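PDB 3I4J: aminotransferase, class III from Deinococcus radiodurans, which probably transfers amino groups between substrates with the help of pyridoxal phosphate. Local coordinates for residues G79-A82 with R83-L87; P198-G201 with A202-A205; L307-L310 with D311-R315; L407-A411 with A412-G416. The protein carries 1 engineered substitution. One frame throughout, in Å; residues are numbered along the deposited sequence.

Interaction 1: G79-A82 with R83-L87; sequences GRLA and RFVGL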
ATOM      1  N   GLY C  79      11.340  -8.765  15.959  1.00 21.66           N
ATOM      2  CA  GLY C  79      11.586  -9.790  16.963  1.00 22.71           C
ATOM      3  C   GLY C  79      10.347 -10.110  17.779  1.00 23.05           C
ATOM      4  O   GLY C  79      10.030 -11.283  18.014  1.00 23.27           O
ATOM      5  N   ARG C  80       9.638  -9.070  18.206  1.00 22.28           N
ATOM      6  CA  ARG C  80       8.428  -9.239  18.995  1.00 22.64           C
ATOM      7  C   ARG C  80       7.371 -10.020  18.226  1.00 22.65           C
ATOM      8  O   ARG C  80       6.740 -10.927  18.766  1.00 21.48           O
ATOM      9  CB  ARG C  80       7.866  -7.874  19.399  1.00 24.98           C
ATOM     10  CG  ARG C  80       8.592  -7.226  20.576  1.00 26.44           C
ATOM     11  CD  ARG C  80       8.236  -7.931  21.881  1.00 26.43           C
ATOM     12  NE  ARG C  80       6.796  -7.903  22.126  1.00 28.51           N
ATOM     13  CZ  ARG C  80       6.109  -6.813  22.452  1.00 27.80           C
ATOM     14  NH1 ARG C  80       6.729  -5.649  22.585  1.00 29.95           N
ATOM     15  NH2 ARG C  80       4.794  -6.880  22.620  1.00 29.78           N
ATOM     16  N   LEU C  81       7.186  -9.665  16.962  1.00 20.38           N
ATOM     17  CA  LEU C  81       6.197 -10.330  16.126  1.00 21.66           C
ATOM     18  C   LEU C  81       6.557 -11.795  15.888  1.00 21.85           C
ATOM     19  O   LEU C  81       5.709 -12.681  16.036  1.00 21.68           O
ATOM     20  CB  LEU C  81       6.070  -9.596  14.787  1.00 20.29           C
ATOM     21  CG  LEU C  81       5.139 -10.218  13.742  1.00 21.28           C
ATOM     22  CD1 LEU C  81       3.713 -10.236  14.261  1.00 21.89           C
ATOM     23  CD2 LEU C  81       5.228  -9.413  12.452  1.00 21.05           C
ATOM     24  N   ALA C  82       7.811 -12.042  15.520  1.00 20.95           N
ATOM     25  CA  ALA C  82       8.287 -13.396  15.264  1.00 23.05           C
ATOM     26  C   ALA C  82       8.013 -14.306  16.457  1.00 23.45           C
ATOM     27  O   ALA C  82       7.544 -15.432  16.290  1.00 23.80           O
ATOM     28  CB  ALA C  82       9.781 -13.378  14.957  1.00 23.19           C
ATOM     29  N   ARG C  83       8.299 -13.812  17.659  1.00 24.63           N
ATOM     30  CA  ARG C  83       8.083 -14.597  18.871  1.00 25.33           C
ATOM     31  C   ARG C  83       6.603 -14.840  19.164  1.00 25.56           C
ATOM     32  O   ARG C  83       6.212 -15.942  19.552  1.00 23.43           O
ATOM     33  CB  ARG C  83       8.756 -13.916  20.072  1.00 26.42           C
ATOM     34  CG  ARG C  83      10.281 -13.964  20.023  1.00 30.35           C
ATOM     35  CD  ARG C  83      10.919 -13.471  21.322  1.00 31.38           C
ATOM     36  NE  ARG C  83      10.841 -12.021  21.501  1.00 32.16           N
ATOM     37  CZ  ARG C  83      11.600 -11.138  20.855  1.00 33.71           C
ATOM     38  NH1 ARG C  83      12.507 -11.548  19.974  1.00 36.09           N
ATOM     39  NH2 ARG C  83      11.466  -9.841  21.104  1.00 35.29           N
ATOM     40  N   PHE C  84       5.776 -13.815  18.971  1.00 22.86           N
ATOM     41  CA  PHE C  84       4.347 -13.950  19.222  1.00 23.83           C
ATOM     42  C   PHE C  84       3.713 -15.068  18.401  1.00 24.25           C
ATOM     43  O   PHE C  84       2.977 -15.901  18.938  1.00 21.82           O
ATOM     44  CB  PHE C  84       3.609 -12.640  18.913  1.00 23.91           C
ATOM     45  CG  PHE C  84       2.109 -12.769  18.968  1.00 24.07           C
ATOM     46  CD1 PHE C  84       1.464 -13.061  20.168  1.00 22.94           C
ATOM     47  CD2 PHE C  84       1.344 -12.651  17.808  1.00 23.40           C
ATOM     48  CE1 PHE C  84       0.084 -13.237  20.211  1.00 24.99           C
ATOM     49  CE2 PHE C  84      -0.037 -12.826  17.840  1.00 23.55           C
ATOM     50  CZ  PHE C  84      -0.671 -13.121  19.041  1.00 23.80           C
ATOM     51  N   VAL C  85       4.005 -15.096  17.104  1.00 23.08           N
ATOM     52  CA  VAL C  85       3.410 -16.105  16.232  1.00 24.14           C
ATOM     53  C   VAL C  85       4.059 -17.478  16.290  1.00 23.67           C
ATOM     54  O   VAL C  85       3.676 -18.375  15.542  1.00 25.52           O
ATOM     55  CB  VAL C  85       3.376 -15.629  14.761  1.00 23.44           C
ATOM     56  CG1 VAL C  85       2.630 -14.307  14.674  1.00 23.32           C
ATOM     57  CG2 VAL C  85       4.787 -15.477  14.214  1.00 23.74           C
ATOM     58  N   GLY C  86       5.041 -17.644  17.169  1.00 23.46           N
ATOM     59  CA  GLY C  86       5.690 -18.940  17.299  1.00 24.90           C
ATOM     60  C   GLY C  86       6.696 -19.265  16.213  1.00 24.69           C
ATOM     61  O   GLY C  86       6.954 -20.438  15.926  1.00 25.33           O
ATOM     62  N   LEU C  87       7.263 -18.226  15.604  1.00 24.41           N
ATOM     63  CA  LEU C  87       8.272 -18.374  14.556  1.00 23.80           C
ATOM     64  C   LEU C  87       9.424 -17.453  14.956  1.00 24.27           C
ATOM     65  O   LEU C  87       9.852 -16.606  14.176  1.00 23.48           O
ATOM     66  CB  LEU C  87       7.698 -17.934  13.202  1.00 23.86           C
ATOM     67  CG  LEU C  87       6.424 -18.649  12.737  1.00 24.69           C
ATOM     68  CD1 LEU C  87       5.931 -18.031  11.432  1.00 24.60           C
ATOM     69  CD2 LEU C  87       6.715 -20.139  12.543  1.00 25.39           C
TER
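R83 lies back along its own helix over the backbone of G79, one turn earlier, at the C-terminal end of helix 72-84. From CB, which sits 3.6 Å from G79 O, the chain runs backward because CG stands anti to the carbonyl carbon (chi1 -70°), and this brings CG close to the same oxygen. CD continues past it, and a bend at chi3 then folds the guanidinium down flat. CZ ends 3.2 Å from G79 O, which lies under the centre of one face of the group. NH1 stays over the G79 carbonyl, while NH2 reaches on to R80, 3.8 Å from R80 CD. NH1 is near G79 O but badly aimed for a hydrogen bond; that oxygen instead accepts from R83 N at 3.1 Å. Farther along, the bonds F84 N to R80 O and V85 N to L81 O carry the helix to its end. There the chain closes in a Schellman motif: G86 takes a positive phi, its N bonds to R83 O, and L87 N reaches A82 O at 2.9 Å. On the buried side L81 CD1 packs against V85 CG1, and M237 touches both residues. The R80 guanidinium instead makes salt bridges with D311 and E314 of helix 300-315. The two guanidiniums, like charges with planes 36° apart, lie near each other without touching at their charged atoms. R80 has its charge met by carboxylates, whereas R83 lays its flat cation over a carbonyl oxygen, a placement that would probably be mildly attractive through the partial negative charge on G79 O.

Interaction 2: P198-G201 with A202-A205; sequences PVVG and ASDA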
ATOM      1  N   PRO C 198      -5.066 -20.905   5.690  1.00 18.85           N
ATOM      2  CA  PRO C 198      -5.388 -22.038   6.568  1.00 19.43           C
ATOM      3  C   PRO C 198      -6.906 -22.186   6.712  1.00 20.89           C
ATOM      4  O   PRO C 198      -7.455 -23.290   6.632  1.00 20.02           O
ATOM      5  CB  PRO C 198      -4.703 -21.659   7.879  1.00 20.62           C
ATOM      6  CG  PRO C 198      -3.488 -20.902   7.407  1.00 19.33           C
ATOM      7  CD  PRO C 198      -4.079 -20.010   6.315  1.00 20.04           C
ATOM      8  N   VAL C 199      -7.571 -21.059   6.942  1.00 20.25           N
ATOM      9  CA  VAL C 199      -9.024 -21.007   7.053  1.00 20.99           C
ATOM     10  C   VAL C 199      -9.384 -20.008   5.963  1.00 22.32           C
ATOM     11  O   VAL C 199      -8.846 -18.900   5.938  1.00 22.21           O
ATOM     12  CB  VAL C 199      -9.475 -20.479   8.434  1.00 21.04           C
ATOM     13  CG1 VAL C 199     -10.985 -20.297   8.459  1.00 22.08           C
ATOM     14  CG2 VAL C 199      -9.053 -21.460   9.522  1.00 21.81           C
ATOM     15  N   VAL C 200     -10.262 -20.413   5.053  1.00 22.64           N
ATOM     16  CA  VAL C 200     -10.658 -19.569   3.931  1.00 24.22           C
ATOM     17  C   VAL C 200     -11.451 -18.330   4.328  1.00 26.17           C
ATOM     18  O   VAL C 200     -12.245 -18.354   5.270  1.00 24.46           O
ATOM     19  CB  VAL C 200     -11.465 -20.383   2.893  1.00 23.84           C
ATOM     20  CG1 VAL C 200     -11.883 -19.494   1.727  1.00 26.74           C
ATOM     21  CG2 VAL C 200     -10.616 -21.546   2.387  1.00 26.04           C
ATOM     22  N   GLY C 201     -11.224 -17.248   3.591  1.00 28.12           N
ATOM     23  CA  GLY C 201     -11.911 -16.000   3.860  1.00 28.69           C
ATOM     24  C   GLY C 201     -13.154 -15.793   3.016  1.00 32.09           C
ATOM     25  O   GLY C 201     -13.994 -16.682   2.894  1.00 31.05           O
ATOM     26  N   ALA C 202     -13.257 -14.608   2.423  1.00 34.00           N
ATOM     27  CA  ALA C 202     -14.397 -14.225   1.596  1.00 35.99           C
ATOM     28  C   ALA C 202     -14.831 -15.225   0.525  1.00 36.05           C
ATOM     29  O   ALA C 202     -16.027 -15.441   0.336  1.00 38.10           O
ATOM     30  CB  ALA C 202     -14.119 -12.870   0.950  1.00 37.72           C
ATOM     31  N   SER C 203     -13.874 -15.830  -0.172  1.00 36.52           N
ATOM     32  CA  SER C 203     -14.183 -16.786  -1.239  1.00 37.03           C
ATOM     33  C   SER C 203     -15.133 -17.910  -0.831  1.00 36.31           C
ATOM     34  O   SER C 203     -16.002 -18.310  -1.607  1.00 37.14           O
ATOM     35  CB  SER C 203     -12.889 -17.386  -1.796  1.00 38.08           C
ATOM     36  OG  SER C 203     -12.179 -18.085  -0.789  1.00 40.60           O
ATOM     37  N   ASP C 204     -14.959 -18.428   0.380  1.00 34.50           N
ATOM     38  CA  ASP C 204     -15.808 -19.495   0.897  1.00 33.16           C
ATOM     39  C   ASP C 204     -15.791 -19.299   2.405  1.00 31.47           C
ATOM     40  O   ASP C 204     -15.042 -19.962   3.122  1.00 27.70           O
ATOM     41  CB  ASP C 204     -15.235 -20.867   0.544  1.00 35.89           C
ATOM     42  CG  ASP C 204     -16.303 -21.944   0.481  1.00 37.87           C
ATOM     43  OD1 ASP C 204     -17.213 -21.943   1.336  1.00 39.35           O
ATOM     44  OD2 ASP C 204     -16.227 -22.800  -0.424  1.00 39.30           O
ATOM     45  N   ALA C 205     -16.622 -18.367   2.859  1.00 29.47           N
ATOM     46  CA  ALA C 205     -16.730 -17.975   4.260  1.00 28.21           C
ATOM     47  C   ALA C 205     -16.346 -18.972   5.348  1.00 26.67           C
ATOM     48  O   ALA C 205     -17.121 -19.858   5.706  1.00 25.85           O
ATOM     49  CB  ALA C 205     -18.140 -17.440   4.533  1.00 28.63           C
TER
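G201 and V200 face A202-A205 across a beta turn in the loop between strand 191-196 and helix 213-224, with A202 and S203 at its two corner positions. The carbonyl of G201 points into the turn, and D204 N donates to G201 O over 3.2 Å. This bond is bent, with 138° at the hydrogen, and the donor stands above the carbonyl plane, 42° out of it. The same oxygen also receives a CA-H...O contact from A205 CA at 3.3 Å, so the returning chain wraps round one acceptor.

V200 supplies the apolar half of the contact. Its CG1, anti to the backbone N (chi1 180°), packs about 3.8 Å from D204 CB, though it is modelled too near S203 OG and its fine placement is doubtful. The methyl group thus lies alongside the root of the aspartate, while the carboxylate leads off elsewhere: D204 forms salt bridges with R347 and K165, one at each oxygen.

R347, on strand 343-349, also bonds to A205 O, A205 packs on H400 and L402 of strand 400-403, and V200 pairs by backbone bonds with L207. Back at P198, the carbonyl oxygen bonds to the hydroxyl of Y214, on helix 213-224. The loop therefore joins the end of strand 191-196 of the large mixed sheet to the small antiparallel sheet containing 343-349 and 400-403.

Interaction 3: L307-L310 with D311-R315; sequences LSVL and DIVER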
ATOM      1  N   LEU C 307       3.503  -2.522  16.552  1.00 20.62           N
ATOM      2  CA  LEU C 307       4.072  -2.891  17.849  1.00 21.05           C
ATOM      3  C   LEU C 307       3.105  -2.604  18.999  1.00 22.08           C
ATOM      4  O   LEU C 307       2.962  -3.414  19.917  1.00 21.72           O
ATOM      5  CB  LEU C 307       5.391  -2.139  18.073  1.00 22.87           C
ATOM      6  CG  LEU C 307       6.154  -2.425  19.375  1.00 23.95           C
ATOM      7  CD1 LEU C 307       6.527  -3.902  19.446  1.00 24.62           C
ATOM      8  CD2 LEU C 307       7.403  -1.560  19.425  1.00 24.06           C
ATOM      9  N   SER C 308       2.442  -1.452  18.955  1.00 21.21           N
ATOM     10  CA  SER C 308       1.492  -1.085  20.001  1.00 21.50           C
ATOM     11  C   SER C 308       0.301  -2.040  19.977  1.00 21.92           C
ATOM     12  O   SER C 308      -0.202  -2.457  21.023  1.00 22.87           O
ATOM     13  CB  SER C 308       1.018   0.359  19.807  1.00 21.61           C
ATOM     14  OG  SER C 308       0.077   0.728  20.805  1.00 24.56           O
ATOM     15  N   VAL C 309      -0.152  -2.385  18.778  1.00 20.46           N
ATOM     16  CA  VAL C 309      -1.272  -3.307  18.632  1.00 21.45           C
ATOM     17  C   VAL C 309      -0.876  -4.672  19.197  1.00 21.67           C
ATOM     18  O   VAL C 309      -1.666  -5.322  19.873  1.00 22.11           O
ATOM     19  CB  VAL C 309      -1.684  -3.454  17.146  1.00 21.77           C
ATOM     20  CG1 VAL C 309      -2.631  -4.640  16.969  1.00 21.71           C
ATOM     21  CG2 VAL C 309      -2.370  -2.168  16.674  1.00 21.44           C
ATOM     22  N   LEU C 310       0.355  -5.096  18.927  1.00 21.20           N
ATOM     23  CA  LEU C 310       0.833  -6.376  19.436  1.00 23.90           C
ATOM     24  C   LEU C 310       0.855  -6.377  20.968  1.00 24.79           C
ATOM     25  O   LEU C 310       0.475  -7.369  21.595  1.00 24.67           O
ATOM     26  CB  LEU C 310       2.225  -6.683  18.881  1.00 23.27           C
ATOM     27  CG  LEU C 310       2.848  -8.017  19.308  1.00 23.73           C
ATOM     28  CD1 LEU C 310       1.937  -9.180  18.912  1.00 23.75           C
ATOM     29  CD2 LEU C 310       4.220  -8.159  18.667  1.00 23.65           C
ATOM     30  N   ASP C 311       1.296  -5.272  21.571  1.00 25.46           N
ATOM     31  CA  ASP C 311       1.329  -5.174  23.033  1.00 26.67           C
ATOM     32  C   ASP C 311      -0.057  -5.450  23.605  1.00 26.61           C
ATOM     33  O   ASP C 311      -0.206  -6.154  24.606  1.00 27.06           O
ATOM     34  CB  ASP C 311       1.756  -3.772  23.498  1.00 27.58           C
ATOM     35  CG  ASP C 311       3.220  -3.471  23.237  1.00 29.37           C
ATOM     36  OD1 ASP C 311       4.051  -4.396  23.289  1.00 31.45           O
ATOM     37  OD2 ASP C 311       3.544  -2.290  23.003  1.00 33.02           O
ATOM     38  N   ILE C 312      -1.069  -4.875  22.963  1.00 25.14           N
ATOM     39  CA  ILE C 312      -2.456  -5.026  23.382  1.00 24.84           C
ATOM     40  C   ILE C 312      -2.971  -6.451  23.174  1.00 26.11           C
ATOM     41  O   ILE C 312      -3.618  -7.024  24.058  1.00 24.00           O
ATOM     42  CB  ILE C 312      -3.343  -4.028  22.614  1.00 24.05           C
ATOM     43  CG1 ILE C 312      -2.952  -2.601  23.011  1.00 25.45           C
ATOM     44  CG2 ILE C 312      -4.814  -4.293  22.894  1.00 23.92           C
ATOM     45  CD1 ILE C 312      -3.613  -1.516  22.177  1.00 25.34           C
ATOM     46  N   VAL C 313      -2.682  -7.016  22.006  1.00 24.67           N
ATOM     47  CA  VAL C 313      -3.106  -8.373  21.684  1.00 24.05           C
ATOM     48  C   VAL C 313      -2.577  -9.356  22.727  1.00 25.64           C
ATOM     49  O   VAL C 313      -3.290 -10.263  23.155  1.00 24.50           O
ATOM     50  CB  VAL C 313      -2.604  -8.777  20.273  1.00 23.98           C
ATOM     51  CG1 VAL C 313      -2.824 -10.269  20.030  1.00 24.28           C
ATOM     52  CG2 VAL C 313      -3.335  -7.952  19.213  1.00 22.80           C
ATOM     53  N   GLU C 314      -1.328  -9.164  23.141  1.00 25.95           N
ATOM     54  CA  GLU C 314      -0.717 -10.039  24.137  1.00 26.60           C
ATOM     55  C   GLU C 314      -1.215  -9.732  25.552  1.00 27.04           C
ATOM     56  O   GLU C 314      -1.633 -10.632  26.283  1.00 27.57           O
ATOM     57  CB  GLU C 314       0.810  -9.913  24.086  1.00 26.54           C
ATOM     58  CG  GLU C 314       1.411 -10.288  22.741  1.00 28.60           C
ATOM     59  CD  GLU C 314       2.929 -10.252  22.737  1.00 30.40           C
ATOM     60  OE1 GLU C 314       3.509  -9.237  23.178  1.00 32.07           O
ATOM     61  OE2 GLU C 314       3.540 -11.235  22.277  1.00 28.31           O
ATOM     62  N   ARG C 315      -1.182  -8.460  25.932  1.00 26.75           N
ATOM     63  CA  ARG C 315      -1.618  -8.065  27.269  1.00 27.83           C
ATOM     64  C   ARG C 315      -3.067  -8.449  27.570  1.00 28.58           C
ATOM     65  O   ARG C 315      -3.374  -8.897  28.677  1.00 28.00           O
ATOM     66  CB  ARG C 315      -1.436  -6.557  27.458  1.00 27.77           C
ATOM     67  CG  ARG C 315      -1.753  -6.071  28.866  1.00 29.97           C
ATOM     68  CD  ARG C 315      -1.477  -4.582  29.011  1.00 31.16           C
ATOM     69  NE  ARG C 315      -2.464  -3.770  28.311  1.00 33.81           N
ATOM     70  CZ  ARG C 315      -2.173  -2.873  27.375  1.00 31.05           C
ATOM     71  NH1 ARG C 315      -0.914  -2.665  27.015  1.00 32.55           N
ATOM     72  NH2 ARG C 315      -3.144  -2.184  26.799  1.00 32.25           N
TER
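L310 and E314, one turn apart on helix 300-315, meet where their side chains cross at a slant. Such i to i+4 contacts mark a regular alpha helix, here near its C-terminal end. The leucine CG is anti to its own nitrogen (chi1 -179°), which swings the branch forward so that CD1 comes 4.0 Å from E314 CG. The glutamate reaches back to meet it: its CG stands anti to the carbonyl carbon (chi1 -60°), and the chain is extended beyond that. E314 CG also passes 3.3 Å from L310 O, which accepts from E314 N at 3.0 Å. The aliphatic part of E314 thus covers leucine while its OE1 makes a salt bridge to R80. Shortening E314 to alanine would probably cost R80 one of its carboxylates and uncover the side of L310.

D311 bends back in the same way, bringing OD2 near L307 O at 3.3 Å. Both atoms are acceptors, so this proximity offers no bond; the carboxylate is held instead by R80 at OD1 and R53 at OD2. D311 N donates to L307 O at 3.0 Å. On another side of the helix, V309 CG1 meets V313 CG2 at 4.1 Å, and V313 N gives V309 O a bond lying in the carbonyl plane. I312 sends CG1 back over S308 O, 3.4 Å away.

The faces of this helix are divided among its neighbours. Helix 72-84 packs through R80 and F84 on L307, L310 and E314; helix 48-60 meets L307, S308 and I312; and I43, in a loop, touches V309, I312 and V313.

Interaction 4: L407-A411 with A412-G416; sequences LSITA and AEVDG. Engineered in segment 412-416: G416 (natural residue Glu).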
ATOM      1  N   LEU C 407     -11.647  -8.793  18.180  1.00 23.29           N
ATOM      2  CA  LEU C 407     -11.272  -9.808  19.157  1.00 23.51           C
ATOM      3  C   LEU C 407     -11.545  -9.357  20.589  1.00 25.03           C
ATOM      4  O   LEU C 407     -11.581 -10.172  21.514  1.00 24.86           O
ATOM      5  CB  LEU C 407      -9.790 -10.157  18.988  1.00 25.41           C
ATOM      6  CG  LEU C 407      -9.433 -11.171  17.895  1.00 28.35           C
ATOM      7  CD1 LEU C 407     -10.264 -10.932  16.654  1.00 27.36           C
ATOM      8  CD2 LEU C 407      -7.940 -11.108  17.592  1.00 25.10           C
ATOM      9  N   SER C 408     -11.739  -8.054  20.754  1.00 24.20           N
ATOM     10  CA  SER C 408     -12.015  -7.448  22.054  1.00 24.60           C
ATOM     11  C   SER C 408     -13.511  -7.353  22.374  1.00 25.05           C
ATOM     12  O   SER C 408     -13.897  -6.805  23.408  1.00 24.87           O
ATOM     13  CB  SER C 408     -11.395  -6.050  22.086  1.00 25.14           C
ATOM     14  OG  SER C 408     -11.715  -5.354  20.891  1.00 26.30           O
ATOM     15  N   ILE C 409     -14.355  -7.882  21.495  1.00 25.10           N
ATOM     16  CA  ILE C 409     -15.802  -7.831  21.707  1.00 25.07           C
ATOM     17  C   ILE C 409     -16.174  -8.552  23.004  1.00 24.93           C
ATOM     18  O   ILE C 409     -15.562  -9.561  23.350  1.00 25.68           O
ATOM     19  CB  ILE C 409     -16.551  -8.472  20.517  1.00 24.64           C
ATOM     20  CG1 ILE C 409     -18.056  -8.260  20.666  1.00 23.74           C
ATOM     21  CG2 ILE C 409     -16.214  -9.960  20.423  1.00 24.92           C
ATOM     22  CD1 ILE C 409     -18.836  -8.619  19.415  1.00 25.27           C
ATOM     23  N   THR C 410     -17.163  -8.028  23.722  1.00 25.54           N
ATOM     24  CA  THR C 410     -17.592  -8.642  24.983  1.00 26.95           C
ATOM     25  C   THR C 410     -18.683  -9.683  24.747  1.00 26.66           C
ATOM     26  O   THR C 410     -19.279  -9.736  23.671  1.00 27.09           O
ATOM     27  CB  THR C 410     -18.145  -7.588  25.973  1.00 26.42           C
ATOM     28  OG1 THR C 410     -19.359  -7.034  25.453  1.00 27.05           O
ATOM     29  CG2 THR C 410     -17.138  -6.467  26.183  1.00 28.71           C
ATOM     30  N   ALA C 411     -18.942 -10.512  25.755  1.00 26.60           N
ATOM     31  CA  ALA C 411     -19.977 -11.534  25.643  1.00 26.88           C
ATOM     32  C   ALA C 411     -21.330 -10.884  25.371  1.00 27.08           C
ATOM     33  O   ALA C 411     -22.103 -11.358  24.539  1.00 24.59           O
ATOM     34  CB  ALA C 411     -20.039 -12.362  26.924  1.00 28.36           C
ATOM     35  N   ALA C 412     -21.614  -9.790  26.072  1.00 27.65           N
ATOM     36  CA  ALA C 412     -22.879  -9.092  25.891  1.00 28.48           C
ATOM     37  C   ALA C 412     -22.988  -8.552  24.469  1.00 26.21           C
ATOM     38  O   ALA C 412     -24.058  -8.596  23.857  1.00 24.66           O
ATOM     39  CB  ALA C 412     -23.002  -7.953  26.900  1.00 30.13           C
ATOM     40  N   GLU C 413     -21.875  -8.042  23.943  1.00 25.86           N
ATOM     41  CA  GLU C 413     -21.867  -7.500  22.588  1.00 24.68           C
ATOM     42  C   GLU C 413     -22.038  -8.612  21.545  1.00 24.54           C
ATOM     43  O   GLU C 413     -22.599  -8.380  20.475  1.00 23.96           O
ATOM     44  CB  GLU C 413     -20.578  -6.697  22.356  1.00 26.30           C
ATOM     45  CG  GLU C 413     -20.438  -5.536  23.350  1.00 25.88           C
ATOM     46  CD  GLU C 413     -19.140  -4.762  23.221  1.00 28.35           C
ATOM     47  OE1 GLU C 413     -18.103  -5.367  22.866  1.00 27.97           O
ATOM     48  OE2 GLU C 413     -19.153  -3.541  23.502  1.00 27.36           O
ATOM     49  N   VAL C 414     -21.567  -9.820  21.853  1.00 24.68           N
ATOM     50  CA  VAL C 414     -21.743 -10.933  20.924  1.00 24.77           C
ATOM     51  C   VAL C 414     -23.245 -11.237  20.845  1.00 25.54           C
ATOM     52  O   VAL C 414     -23.784 -11.496  19.769  1.00 24.36           O
ATOM     53  CB  VAL C 414     -20.976 -12.206  21.383  1.00 25.82           C
ATOM     54  CG1 VAL C 414     -21.447 -13.421  20.581  1.00 26.39           C
ATOM     55  CG2 VAL C 414     -19.485 -12.022  21.174  1.00 24.72           C
ATOM     56  N   ASP C 415     -23.930 -11.190  21.985  1.00 26.97           N
ATOM     57  CA  ASP C 415     -25.366 -11.448  21.983  1.00 28.01           C
ATOM     58  C   ASP C 415     -26.101 -10.348  21.221  1.00 27.86           C
ATOM     59  O   ASP C 415     -27.084 -10.614  20.533  1.00 27.61           O
ATOM     60  CB  ASP C 415     -25.909 -11.554  23.413  1.00 30.67           C
ATOM     61  CG  ASP C 415     -25.490 -12.839  24.099  1.00 32.95           C
ATOM     62  OD1 ASP C 415     -25.445 -13.888  23.421  1.00 33.99           O
ATOM     63  OD2 ASP C 415     -25.217 -12.807  25.316  1.00 35.33           O
ATOM     64  N   GLY C 416     -25.617  -9.114  21.342  1.00 26.88           N
ATOM     65  CA  GLY C 416     -26.240  -8.009  20.633  1.00 25.84           C
ATOM     66  C   GLY C 416     -26.091  -8.181  19.132  1.00 24.99           C
ATOM     67  O   GLY C 416     -27.011  -7.908  18.358  1.00 25.50           O
TER
HETATM   68  O   HOH W   1     -15.608  -4.504  23.322  1.00 30.30           O
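T410 and E413 form a capping box at the start of helix 411-428, with T410 as the N-cap. E413 OE1 accepts from T410 N at 2.9 Å in a fairly straight bond, 166° at the hydrogen. It is met on its anti side, with the donor 33° out of the carboxylate plane. In return E413 N donates to T410 OG1 at 3.1 Å, although that hydroxyl is modelled too near E413 CG and its exact place is less sure. The glutamate can close the box because its CG stands anti to the carbonyl carbon (chi1 -59°) and the chain then extends back toward the N-cap. A water adds a third link, donating to E413 OE1 at 2.7 Å and to S408 O. With an alanine in place of E413, T410 N is likely to lose its carboxylate acceptor, and the water bridge to S408 its other end. A carboxylate beside the first turn is also likely to suit the partial positive charge of the helix start.

Regular helical bonding then takes over, with V414 N to T410 O and D415 N to A411 O, whose oxygen also accepts from Q328 of helix 318-339. Next to the box, I409 slides past E413 in the opposite direction, its CG1 against E413 CB at 3.4 Å, and V21 touches both residues. V414 packs on Q328 and L329. G416, an engineered replacement for glutamate, continues the helix through a bond from its N to A412 O. I409 and V414 cross nearly at right angles, with I409 CD1 3.9 Å from V414 CG2.

How the interactions relate
Interactions 1 and 3 share an interface, coupled by the R80 salt bridges and by F84 packing on L310. One is the closing turn of its helix, partly buried; the other is a mostly buried run in the last turns of a second, so charge and apolar packing together join them. Interaction 4 opens a helix instead, nearer the surface, with its centre about 20 Å from that of interaction 3, and its side chains complete a cap. Interaction 2 lies in a loop and is the most central, its centre about 9 Å from the chain's centre; there a carbonyl oxygen closes the turn, beside a buried aspartate whose charge is met by residues outside it.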